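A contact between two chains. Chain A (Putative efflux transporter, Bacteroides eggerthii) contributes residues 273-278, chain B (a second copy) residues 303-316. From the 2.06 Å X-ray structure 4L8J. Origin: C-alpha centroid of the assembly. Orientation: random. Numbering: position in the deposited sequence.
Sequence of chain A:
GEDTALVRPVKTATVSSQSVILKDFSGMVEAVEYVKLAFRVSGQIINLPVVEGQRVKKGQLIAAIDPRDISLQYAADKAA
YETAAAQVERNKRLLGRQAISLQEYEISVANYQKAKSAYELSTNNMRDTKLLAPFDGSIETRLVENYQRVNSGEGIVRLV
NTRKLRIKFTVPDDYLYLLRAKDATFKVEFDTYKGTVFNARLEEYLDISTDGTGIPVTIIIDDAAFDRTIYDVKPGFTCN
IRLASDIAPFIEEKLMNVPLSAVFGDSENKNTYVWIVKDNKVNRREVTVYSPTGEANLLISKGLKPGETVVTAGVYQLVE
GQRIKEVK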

# COMPACT_ATOMS: atom_id res chain seq x y z
N TYR A 273 -12.64 2.02 -19.18
CA TYR A 273 -11.99 1.87 -20.48
C TYR A 273 -10.72 2.68 -20.58
O TYR A 273 -10.50 3.61 -19.81
CB TYR A 273 -12.95 2.35 -21.61
CG TYR A 273 -14.31 1.68 -21.60
CD1 TYR A 273 -14.52 0.48 -22.28
CD2 TYR A 273 -15.37 2.22 -20.87
CE1 TYR A 273 -15.76 -0.17 -22.23
CE2 TYR A 273 -16.60 1.58 -20.81
CZ TYR A 273 -16.80 0.40 -21.52
OH TYR A 273 -18.03 -0.22 -21.47
N VAL A 274 -9.94 2.34 -21.62
CA VAL A 274 -8.77 3.07 -22.11
C VAL A 274 -8.88 3.16 -23.64
O VAL A 274 -9.60 2.36 -24.26
CB VAL A 274 -7.38 2.47 -21.71
CG1 VAL A 274 -7.16 2.50 -20.20
CG2 VAL A 274 -7.19 1.08 -22.31
N TRP A 275 -8.08 4.04 -24.25
CA TRP A 275 -7.91 4.09 -25.70
C TRP A 275 -6.60 3.42 -26.00
O TRP A 275 -5.56 3.89 -25.53
CB TRP A 275 -7.89 5.54 -26.24
CG TRP A 275 -9.19 6.29 -26.21
CD1 TRP A 275 -9.46 7.43 -25.51
CD2 TRP A 275 -10.37 5.99 -26.98
NE1 TRP A 275 -10.74 7.86 -25.78
CE2 TRP A 275 -11.32 6.99 -26.67
CE3 TRP A 275 -10.69 5.00 -27.92
CZ2 TRP A 275 -12.60 7.01 -27.26
CZ3 TRP A 275 -11.95 5.02 -28.51
CH2 TRP A 275 -12.90 6.00 -28.15
N ILE A 276 -6.63 2.31 -26.73
CA ILE A 276 -5.44 1.60 -27.20
C ILE A 276 -5.01 2.25 -28.54
O ILE A 276 -5.84 2.41 -29.43
CB ILE A 276 -5.71 0.06 -27.35
CG1 ILE A 276 -5.79 -0.64 -25.96
CG2 ILE A 276 -4.61 -0.66 -28.25
CD1 ILE A 276 -4.45 -0.74 -25.23
N VAL A 277 -3.73 2.57 -28.67
CA VAL A 277 -3.15 3.14 -29.88
C VAL A 277 -2.48 2.02 -30.67
O VAL A 277 -1.49 1.46 -30.21
CB VAL A 277 -2.16 4.28 -29.57
CG1 VAL A 277 -1.57 4.87 -30.86
CG2 VAL A 277 -2.82 5.36 -28.73
N LYS A 278 -3.03 1.72 -31.84
CA LYS A 278 -2.50 0.74 -32.79
C LYS A 278 -2.53 1.39 -34.18
O LYS A 278 -3.60 1.86 -34.60
CB LYS A 278 -3.29 -0.59 -32.77
CG LYS A 278 -2.54 -1.74 -33.45
CD LYS A 278 -1.57 -2.42 -32.47
CE LYS A 278 -0.27 -2.88 -33.09
NZ LYS A 278 0.69 -3.34 -32.05
N GLY B 303 -7.55 -6.79 -19.03
CA GLY B 303 -7.78 -6.00 -20.23
C GLY B 303 -6.58 -5.41 -20.95
O GLY B 303 -6.75 -4.80 -22.02
N LEU B 304 -5.37 -5.56 -20.39
CA LEU B 304 -4.14 -5.02 -20.99
C LEU B 304 -2.98 -6.00 -20.95
O LEU B 304 -2.87 -6.78 -20.01
CB LEU B 304 -3.71 -3.72 -20.27
CG LEU B 304 -4.69 -2.55 -20.31
CD1 LEU B 304 -4.26 -1.47 -19.38
CD2 LEU B 304 -4.87 -2.00 -21.73
N LYS B 305 -2.07 -5.91 -21.93
CA LYS B 305 -0.84 -6.69 -21.97
C LYS B 305 0.35 -5.70 -21.90
O LYS B 305 0.21 -4.57 -22.39
CB LYS B 305 -0.75 -7.54 -23.26
CG LYS B 305 -1.79 -8.66 -23.38
CD LYS B 305 -1.76 -9.31 -24.77
CE LYS B 305 -2.99 -10.13 -25.09
NZ LYS B 305 -3.01 -11.44 -24.38
N PRO B 306 1.52 -6.09 -21.34
CA PRO B 306 2.66 -5.16 -21.31
C PRO B 306 3.07 -4.74 -22.72
O PRO B 306 2.96 -5.54 -23.65
CB PRO B 306 3.79 -5.98 -20.65
CG PRO B 306 3.14 -7.09 -19.98
CD PRO B 306 1.88 -7.39 -20.73
N GLY B 307 3.49 -3.50 -22.87
CA GLY B 307 3.95 -3.02 -24.16
C GLY B 307 2.90 -2.36 -25.02
O GLY B 307 3.26 -1.66 -25.96
N GLU B 308 1.61 -2.56 -24.71
CA GLU B 308 0.55 -1.88 -25.47
C GLU B 308 0.61 -0.37 -25.19
O GLU B 308 1.12 0.04 -24.14
CB GLU B 308 -0.86 -2.44 -25.11
CG GLU B 308 -1.07 -3.89 -25.51
CD GLU B 308 -2.53 -4.30 -25.53
OE1 GLU B 308 -3.08 -4.58 -24.44
OE2 GLU B 308 -3.14 -4.29 -26.62
N THR B 309 0.08 0.44 -26.10
CA THR B 309 0.08 1.89 -25.97
C THR B 309 -1.31 2.43 -25.64
O THR B 309 -2.26 2.17 -26.38
CB THR B 309 0.65 2.52 -27.26
OG1 THR B 309 1.91 1.92 -27.51
CG2 THR B 309 0.80 4.02 -27.16
N VAL B 310 -1.43 3.24 -24.58
CA VAL B 310 -2.71 3.86 -24.20
C VAL B 310 -2.61 5.40 -24.33
O VAL B 310 -1.54 5.95 -24.16
CB VAL B 310 -3.21 3.46 -22.78
CG1 VAL B 310 -3.56 1.97 -22.69
CG2 VAL B 310 -2.20 3.84 -21.68
N VAL B 311 -3.74 6.08 -24.59
CA VAL B 311 -3.82 7.55 -24.62
C VAL B 311 -3.86 8.04 -23.14
O VAL B 311 -4.63 7.49 -22.37
CB VAL B 311 -5.07 8.02 -25.41
CG1 VAL B 311 -5.37 9.51 -25.17
CG2 VAL B 311 -4.93 7.73 -26.90
N THR B 312 -3.08 9.06 -22.77
CA THR B 312 -3.07 9.61 -21.40
C THR B 312 -3.56 11.08 -21.35
O THR B 312 -3.78 11.60 -20.26
CB THR B 312 -1.68 9.48 -20.78
OG1 THR B 312 -0.75 10.24 -21.57
CG2 THR B 312 -1.22 8.05 -20.68
N ALA B 313 -3.67 11.74 -22.50
CA ALA B 313 -4.17 13.12 -22.66
C ALA B 313 -4.84 13.25 -24.02
O ALA B 313 -4.27 12.88 -25.04
CB ALA B 313 -3.03 14.14 -22.53
N GLY B 314 -6.07 13.73 -23.99
CA GLY B 314 -6.93 13.89 -25.16
C GLY B 314 -8.01 12.82 -25.23
O GLY B 314 -8.62 12.65 -26.28
N VAL B 315 -8.29 12.13 -24.11
CA VAL B 315 -9.25 11.01 -24.09
C VAL B 315 -10.69 11.43 -24.39
O VAL B 315 -11.46 10.58 -24.84
CB VAL B 315 -9.21 10.11 -22.82
CG1 VAL B 315 -7.78 9.71 -22.44
CG2 VAL B 315 -9.93 10.74 -21.64
N TYR B 316 -11.07 12.72 -24.13
CA TYR B 316 -12.46 13.18 -24.33
C TYR B 316 -12.75 13.69 -25.76
O TYR B 316 -13.92 13.86 -26.11
CB TYR B 316 -12.85 14.26 -23.30
CG TYR B 316 -12.77 13.77 -21.87
CD1 TYR B 316 -13.59 12.73 -21.41
CD2 TYR B 316 -11.86 14.32 -20.97
CE1 TYR B 316 -13.49 12.25 -20.11
CE2 TYR B 316 -11.78 13.88 -19.65
CZ TYR B 316 -12.60 12.84 -19.22
OH TYR B 316 -12.51 12.39 -17.92
O HOH W 1 -6.93 6.09 -22.67
O HOH W 2 -0.97 -0.72 -28.48

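Backbone pairing sets the register. Strand 273-278 of chain A meets strand 309-313 of chain B with their N-to-C directions 125° apart, so the two run roughly antiparallel but splay, and a single bridge forms, Ile276(A) with Val310(B). Two hydrogen bonds flank it: Val277(A) N donates to Thr309(B) O (2.8 Å, N-H...O angle 172°), and Val311(B) N donates to Trp275(A) O (3.0 Å, 151°). The same carbonyls receive CA-H...O contacts, from Ile276(A) CA to Thr309(B) O at 3.3 Å and from Val310(B) CA to Trp275(A) O at 3.1 Å.

Beyond the bridge, water extends the pairing. Water 1 accepts from Trp275(A) N (2.8 Å) and donates to Val311(B) O (2.7 Å); water 2 accepts from Thr309(B) N and donates to Val277(A) O, both at 2.8 Å. Each joins an amide and a carbonyl that do not bond directly.

One side chain adds a polar link. Trp275(A), with chi1 at -70° (m), brings NE1 to Val315(B) O (3.0 Å, 161°). This oxygen lies at the indole edge, near the ring plane, as suits an in-plane N-H donor, while ring atom CD1 packs 3.8 Å from Val315(B) CB.

Apolar packing accounts for the remaining close contacts. Val277(A), pointing toward chain B, places CG2 3.7 Å from Val311(B) CG2, a methyl that also lies 3.7 Å from Trp275(A) CB. A second cluster joins Val274(A), Ile276(A), Leu304(B) and Val310(B). Although the CA-to-CB bond of Ile276(A) points away overall, its m,m rotamer brings CD1 to 3.7 Å from Leu304(B) CD2 and 3.8 Å from Val310(B) CG1; Val274(A) CG2 reaches the latter methyl at 3.8 Å. Branched aliphatic residues suit these sites because their methyls make several contacts without leaving polar groups unpaired. The two stretches together bury 512 Å².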